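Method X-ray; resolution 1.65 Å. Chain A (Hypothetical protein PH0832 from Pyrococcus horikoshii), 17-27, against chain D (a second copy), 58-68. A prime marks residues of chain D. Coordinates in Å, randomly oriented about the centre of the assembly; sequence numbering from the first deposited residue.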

ATOM      1  N   ARG A  17       8.375   3.352 -15.216  1.00 20.83           N
ATOM      2  CA  ARG A  17       8.499   2.225 -16.133  1.00 21.55           C
ATOM      3  C   ARG A  17       9.564   1.244 -15.646  1.00 22.58           C
ATOM      4  O   ARG A  17       9.468   0.040 -15.892  1.00 24.55           O
ATOM      5  N   GLU A  18      10.573   1.765 -14.951  1.00 22.51           N
ATOM      6  CA  GLU A  18      11.640   0.930 -14.412  1.00 23.86           C
ATOM      7  C   GLU A  18      11.131   0.105 -13.235  1.00 25.21           C
ATOM      8  O   GLU A  18      11.536  -1.040 -13.045  1.00 25.98           O
ATOM      9  N   VAL A  19      10.246   0.696 -12.438  1.00 23.63           N
ATOM     10  CA  VAL A  19       9.684   0.010 -11.282  1.00 23.27           C
ATOM     11  C   VAL A  19       8.926  -1.246 -11.691  1.00 23.90           C
ATOM     12  O   VAL A  19       9.242  -2.353 -11.247  1.00 24.50           O
ATOM     13  N   ALA A  20       7.921  -1.067 -12.541  1.00 23.09           N
ATOM     14  CA  ALA A  20       7.105  -2.185 -12.994  1.00 24.05           C
ATOM     15  C   ALA A  20       6.255  -1.760 -14.185  1.00 25.28           C
ATOM     16  O   ALA A  20       5.893  -0.594 -14.316  1.00 25.85           O
ATOM     17  N   PRO A  21       5.918  -2.710 -15.069  1.00 27.37           N
ATOM     18  CA  PRO A  21       5.115  -2.469 -16.268  1.00 28.26           C
ATOM     19  C   PRO A  21       3.842  -1.640 -16.095  1.00 27.21           C
ATOM     20  O   PRO A  21       3.541  -0.786 -16.926  1.00 30.00           O
ATOM     21  N   GLY A  22       3.103  -1.879 -15.020  1.00 25.63           N
ATOM     22  CA  GLY A  22       1.858  -1.158 -14.836  1.00 23.16           C
ATOM     23  C   GLY A  22       1.825   0.061 -13.936  1.00 21.92           C
ATOM     24  O   GLY A  22       0.767   0.676 -13.796  1.00 21.77           O
ATOM     25  N   LEU A  23       2.944   0.436 -13.331  1.00 19.90           N
ATOM     26  CA  LEU A  23       2.905   1.588 -12.431  1.00 19.02           C
ATOM     27  C   LEU A  23       2.486   2.881 -13.118  1.00 18.84           C
ATOM     28  O   LEU A  23       1.706   3.653 -12.560  1.00 18.59           O
ATOM     29  N   GLU A  24       2.987   3.134 -14.321  1.00 18.81           N
ATOM     30  CA  GLU A  24       2.603   4.364 -15.010  1.00 19.52           C
ATOM     31  C   GLU A  24       1.085   4.424 -15.175  1.00 20.13           C
ATOM     32  O   GLU A  24       0.454   5.434 -14.856  1.00 17.94           O
ATOM     33  N   ALA A  25       0.496   3.333 -15.658  1.00 19.66           N
ATOM     34  CA  ALA A  25      -0.951   3.302 -15.857  1.00 19.17           C
ATOM     35  C   ALA A  25      -1.713   3.436 -14.547  1.00 19.59           C
ATOM     36  O   ALA A  25      -2.737   4.118 -14.477  1.00 20.43           O
ATOM     37  N   VAL A  26      -1.223   2.774 -13.505  1.00 18.49           N
ATOM     38  CA  VAL A  26      -1.892   2.826 -12.212  1.00 18.29           C
ATOM     39  C   VAL A  26      -1.840   4.221 -11.599  1.00 19.36           C
ATOM     40  O   VAL A  26      -2.867   4.761 -11.176  1.00 19.34           O
ATOM     41  N   LEU A  27      -0.656   4.819 -11.546  1.00 19.16           N
ATOM     42  CA  LEU A  27      -0.567   6.154 -10.965  1.00 18.96           C
ATOM     43  C   LEU A  27      -1.346   7.161 -11.808  1.00 19.84           C
ATOM     44  O   LEU A  27      -2.026   8.028 -11.270  1.00 20.07           O
TER
ATOM     45  N   GLY D  58       2.500  -4.212  -1.342  1.00 21.83           N
ATOM     46  CA  GLY D  58       2.242  -4.427  -2.753  1.00 20.71           C
ATOM     47  C   GLY D  58       3.551  -4.482  -3.516  1.00 21.55           C
ATOM     48  O   GLY D  58       4.593  -4.095  -2.993  1.00 21.34           O
ATOM     49  N   GLU D  59       3.491  -4.952  -4.756  1.00 22.03           N
ATOM     50  CA  GLU D  59       4.671  -5.101  -5.607  1.00 23.73           C
ATOM     51  C   GLU D  59       5.325  -3.796  -6.050  1.00 22.31           C
ATOM     52  O   GLU D  59       6.547  -3.734  -6.202  1.00 22.46           O
ATOM     53  N   TYR D  60       4.526  -2.757  -6.270  1.00 21.77           N
ATOM     54  CA  TYR D  60       5.087  -1.481  -6.704  1.00 20.10           C
ATOM     55  C   TYR D  60       5.941  -0.908  -5.587  1.00 20.66           C
ATOM     56  O   TYR D  60       7.072  -0.485  -5.810  1.00 21.17           O
ATOM     57  N   SER D  61       5.401  -0.906  -4.376  1.00 19.41           N
ATOM     58  CA  SER D  61       6.139  -0.390  -3.231  1.00 21.15           C
ATOM     59  C   SER D  61       7.359  -1.263  -2.947  1.00 21.70           C
ATOM     60  O   SER D  61       8.418  -0.751  -2.597  1.00 21.84           O
ATOM     61  N   ALA D  62       7.210  -2.576  -3.111  1.00 20.64           N
ATOM     62  CA  ALA D  62       8.311  -3.504  -2.867  1.00 21.02           C
ATOM     63  C   ALA D  62       9.459  -3.229  -3.827  1.00 20.79           C
ATOM     64  O   ALA D  62      10.631  -3.250  -3.434  1.00 21.64           O
ATOM     65  N   ARG D  63       9.118  -2.980  -5.087  1.00 19.28           N
ATOM     66  CA  ARG D  63      10.124  -2.683  -6.089  1.00 18.63           C
ATOM     67  C   ARG D  63      10.834  -1.378  -5.750  1.00 20.68           C
ATOM     68  O   ARG D  63      12.048  -1.266  -5.913  1.00 20.07           O
ATOM     69  N   LEU D  64      10.082  -0.385  -5.283  1.00 19.84           N
ATOM     70  CA  LEU D  64      10.696   0.884  -4.919  1.00 19.32           C
ATOM     71  C   LEU D  64      11.691   0.661  -3.785  1.00 20.65           C
ATOM     72  O   LEU D  64      12.786   1.221  -3.797  1.00 21.62           O
ATOM     73  N   LEU D  65      11.322  -0.170  -2.813  1.00 19.14           N
ATOM     74  CA  LEU D  65      12.232  -0.431  -1.697  1.00 20.61           C
ATOM     75  C   LEU D  65      13.487  -1.138  -2.204  1.00 20.29           C
ATOM     76  O   LEU D  65      14.599  -0.824  -1.782  1.00 21.29           O
ATOM     77  N   GLU D  66      13.305  -2.093  -3.112  1.00 19.76           N
ATOM     78  CA  GLU D  66      14.435  -2.825  -3.674  1.00 20.93           C
ATOM     79  C   GLU D  66      15.400  -1.852  -4.343  1.00 21.40           C
ATOM     80  O   GLU D  66      16.620  -1.923  -4.151  1.00 22.92           O
ATOM     81  N   MET D  67      14.847  -0.932  -5.121  1.00 20.56           N
ATOM     82  CA  MET D  67      15.651   0.058  -5.822  1.00 21.07           C
ATOM     83  C   MET D  67      16.418   0.943  -4.848  1.00 21.86           C
ATOM     84  O   MET D  67      17.584   1.254  -5.075  1.00 24.04           O
ATOM     85  N   VAL D  68      15.759   1.354  -3.768  1.00 21.25           N
ATOM     86  CA  VAL D  68      16.408   2.201  -2.776  1.00 21.36           C
ATOM     87  C   VAL D  68      17.520   1.439  -2.066  1.00 23.00           C
ATOM     88  O   VAL D  68      18.619   1.967  -1.886  1.00 24.57           O
TER

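A helix that ends leaves carbonyl oxygens without backbone partners, and a long side chain from a neighbouring subunit can supply the missing donors. The contact between two copies of PH0832 illustrates the principle. Chain A leaves helical geometry at Ala20, and Arg63′ of chain D meets the end of that helix. Its CA-to-CB bond points toward chain A, and three successive m rotamers (chi1 -88°, chi2 -72°, chi3 -68°) fold the chain so that the guanidinium presents its edge to two carbonyls. Arg63′ NE donates to Val19 O at 2.9 Å, nearly linearly, and Arg63′ NH2 donates to Glu18 O, also at 2.9 Å. The remaining nitrogen is held within its own helix, where Arg63′ NH1 forms a salt bridge with Glu66′ OE1 at 3.0 Å. A water accepts from Arg63′ NH2 (3.0 Å) and donates to Glu18 OE2 (2.7 Å); the extended t, t chain of Glu18 carries its carboxylate out to this water.

Beside this polar arrangement, Val19, in the t rotamer, is a knob seated among Tyr60′, Arg63′, Leu64′ and Met67′. Its two methyls diverge: Val19 CG1 lies 3.7 Å from Arg63′ CB, whereas Val19 CG2 meets Leu64′ CD2 at 3.7 Å and Met67′ SD at 3.8 Å.

Tyr60′, with chi1 m, reaches along the turn of chain A. Ala20 CB approaches Tyr60′ CE1 at 3.7 Å, Leu23 CB lies 3.7 Å from Tyr60′ CD1, and Leu23 CD1 makes an off-centre CH-pi contact. At the tip, Val26 CG2 is 3.8 Å from Tyr60′ OH. Gly22 leaves room here: an ideal CB would clash with Tyr60′ OH at 2.9 Å. A second water accepts from Gly22 N (2.8 Å) and hydrogen-bonds Tyr60′ OH (3.1 Å).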

ATOM      1  CB  ARG A  17       8.821   2.730 -17.542  1.00 21.83           C
ATOM      2  CG  ARG A  17       7.623   3.427 -18.178  1.00 23.12           C
ATOM      3  CD  ARG A  17       7.942   4.055 -19.526  1.00 24.81           C
ATOM      4  NE  ARG A  17       6.764   4.734 -20.054  1.00 25.34           N
ATOM      5  CZ  ARG A  17       6.796   5.662 -21.006  1.00 28.59           C
ATOM      6  NH1 ARG A  17       7.954   6.023 -21.547  1.00 27.31           N
ATOM      7  NH2 ARG A  17       5.671   6.244 -21.401  1.00 28.26           N
ATOM      8  CB  GLU A  18      12.813   1.792 -13.944  1.00 27.63           C
ATOM      9  CG  GLU A  18      14.004   0.974 -13.470  1.00 31.57           C
ATOM     10  CD  GLU A  18      15.182   1.828 -13.063  1.00 34.79           C
ATOM     11  OE1 GLU A  18      15.233   3.008 -13.471  1.00 35.24           O
ATOM     12  OE2 GLU A  18      16.065   1.313 -12.342  1.00 35.27           O
ATOM     13  CB  VAL A  19       8.712   0.926 -10.506  1.00 24.06           C
ATOM     14  CG1 VAL A  19       8.012   0.129  -9.410  1.00 25.08           C
ATOM     15  CG2 VAL A  19       9.479   2.092  -9.902  1.00 25.18           C
ATOM     16  CB  ALA A  20       6.212  -2.660 -11.854  1.00 24.24           C
ATOM     17  CB  PRO A  21       4.812  -3.882 -16.758  1.00 29.56           C
ATOM     18  CG  PRO A  21       5.182  -4.829 -15.675  1.00 32.65           C
ATOM     19  CD  PRO A  21       6.341  -4.123 -15.006  1.00 29.17           C
ATOM     20  CB  LEU A  23       4.251   1.772 -11.718  1.00 18.20           C
ATOM     21  CG  LEU A  23       4.279   2.868 -10.646  1.00 17.49           C
ATOM     22  CD1 LEU A  23       3.115   2.678  -9.664  1.00 18.14           C
ATOM     23  CD2 LEU A  23       5.627   2.818  -9.912  1.00 18.51           C
ATOM     24  CB  GLU A  24       3.272   4.452 -16.384  1.00 20.80           C
ATOM     25  CG  GLU A  24       3.061   5.797 -17.082  1.00 21.50           C
ATOM     26  CD  GLU A  24       3.640   5.816 -18.483  1.00 23.21           C
ATOM     27  OE1 GLU A  24       4.180   4.784 -18.919  1.00 24.42           O
ATOM     28  OE2 GLU A  24       3.552   6.866 -19.149  1.00 24.70           O
ATOM     29  CB  ALA A  25      -1.351   2.013 -16.546  1.00 20.02           C
ATOM     30  CB  VAL A  26      -1.279   1.783 -11.251  1.00 17.68           C
ATOM     31  CG1 VAL A  26      -1.788   1.990  -9.831  1.00 18.88           C
ATOM     32  CG2 VAL A  26      -1.649   0.383 -11.742  1.00 19.43           C
ATOM     33  CB  LEU A  27       0.898   6.595 -10.835  1.00 17.90           C
ATOM     34  CG  LEU A  27       1.136   7.992 -10.244  1.00 17.40           C
ATOM     35  CD1 LEU A  27       0.423   8.157  -8.909  1.00 18.34           C
ATOM     36  CD2 LEU A  27       2.643   8.192 -10.073  1.00 18.89           C
TER
ATOM     37  CB  GLU D  59       4.302  -5.937  -6.834  1.00 28.07           C
ATOM     38  CG  GLU D  59       5.431  -6.180  -7.818  1.00 37.05           C
ATOM     39  CD  GLU D  59       4.992  -7.052  -8.979  1.00 42.53           C
ATOM     40  OE1 GLU D  59       4.780  -8.269  -8.764  1.00 43.90           O
ATOM     41  OE2 GLU D  59       4.849  -6.516 -10.100  1.00 43.96           O
ATOM     42  CB  TYR D  60       3.968  -0.498  -7.082  1.00 19.36           C
ATOM     43  CG  TYR D  60       3.115  -0.997  -8.226  1.00 20.01           C
ATOM     44  CD1 TYR D  60       3.658  -1.158  -9.502  1.00 20.38           C
ATOM     45  CD2 TYR D  60       1.780  -1.341  -8.029  1.00 20.82           C
ATOM     46  CE1 TYR D  60       2.889  -1.654 -10.555  1.00 19.69           C
ATOM     47  CE2 TYR D  60       0.998  -1.843  -9.080  1.00 20.18           C
ATOM     48  CZ  TYR D  60       1.563  -1.996 -10.335  1.00 20.77           C
ATOM     49  OH  TYR D  60       0.808  -2.498 -11.368  1.00 20.28           O
ATOM     50  CB  SER D  61       5.235  -0.343  -2.001  1.00 23.08           C
ATOM     51  OG  SER D  61       4.047   0.379  -2.288  1.00 29.04           O
ATOM     52  CB  ALA D  62       7.836  -4.944  -3.025  1.00 20.99           C
ATOM     53  CB  ARG D  63       9.472  -2.606  -7.469  1.00 20.32           C
ATOM     54  CG  ARG D  63       9.412  -3.964  -8.159  1.00 22.04           C
ATOM     55  CD  ARG D  63      10.816  -4.379  -8.594  1.00 22.09           C
ATOM     56  NE  ARG D  63      11.308  -3.510  -9.659  1.00 23.79           N
ATOM     57  CZ  ARG D  63      12.579  -3.159  -9.826  1.00 24.77           C
ATOM     58  NH1 ARG D  63      13.517  -3.598  -8.992  1.00 25.07           N
ATOM     59  NH2 ARG D  63      12.912  -2.355 -10.826  1.00 23.29           N
ATOM     60  CB  LEU D  64       9.626   1.901  -4.503  1.00 20.19           C
ATOM     61  CG  LEU D  64       8.827   2.484  -5.675  1.00 19.14           C
ATOM     62  CD1 LEU D  64       7.613   3.218  -5.144  1.00 20.34           C
ATOM     63  CD2 LEU D  64       9.718   3.411  -6.498  1.00 20.00           C
ATOM     64  CB  LEU D  65      11.551  -1.292  -0.624  1.00 19.82           C
ATOM     65  CG  LEU D  65      12.421  -1.531   0.618  1.00 20.90           C
ATOM     66  CD1 LEU D  65      12.706  -0.198   1.309  1.00 22.22           C
ATOM     67  CD2 LEU D  65      11.719  -2.482   1.577  1.00 22.28           C
ATOM     68  CB  GLU D  66      13.944  -3.845  -4.702  1.00 21.00           C
ATOM     69  CG  GLU D  66      15.046  -4.701  -5.311  1.00 21.58           C
ATOM     70  CD  GLU D  66      14.491  -5.819  -6.177  1.00 24.67           C
ATOM     71  OE1 GLU D  66      13.409  -5.634  -6.775  1.00 24.68           O
ATOM     72  OE2 GLU D  66      15.134  -6.889  -6.267  1.00 26.22           O
ATOM     73  CB  MET D  67      14.749   0.907  -6.720  1.00 22.02           C
ATOM     74  CG  MET D  67      14.357   0.190  -8.007  1.00 22.13           C
ATOM     75  SD  MET D  67      12.989   0.980  -8.885  1.00 26.02           S
ATOM     76  CE  MET D  67      13.854   2.288  -9.737  1.00 26.85           C
ATOM     77  CB  VAL D  68      15.399   2.719  -1.733  1.00 21.91           C
ATOM     78  CG1 VAL D  68      16.144   3.393  -0.579  1.00 22.54           C
ATOM     79  CG2 VAL D  68      14.451   3.705  -2.385  1.00 21.77           C
TER
HETATM   80  O   HOH W   1      15.659  -1.124 -11.305  1.00 35.21           O
HETATM   81  O   HOH W   2       2.982  -3.889 -13.007  1.00 30.71           O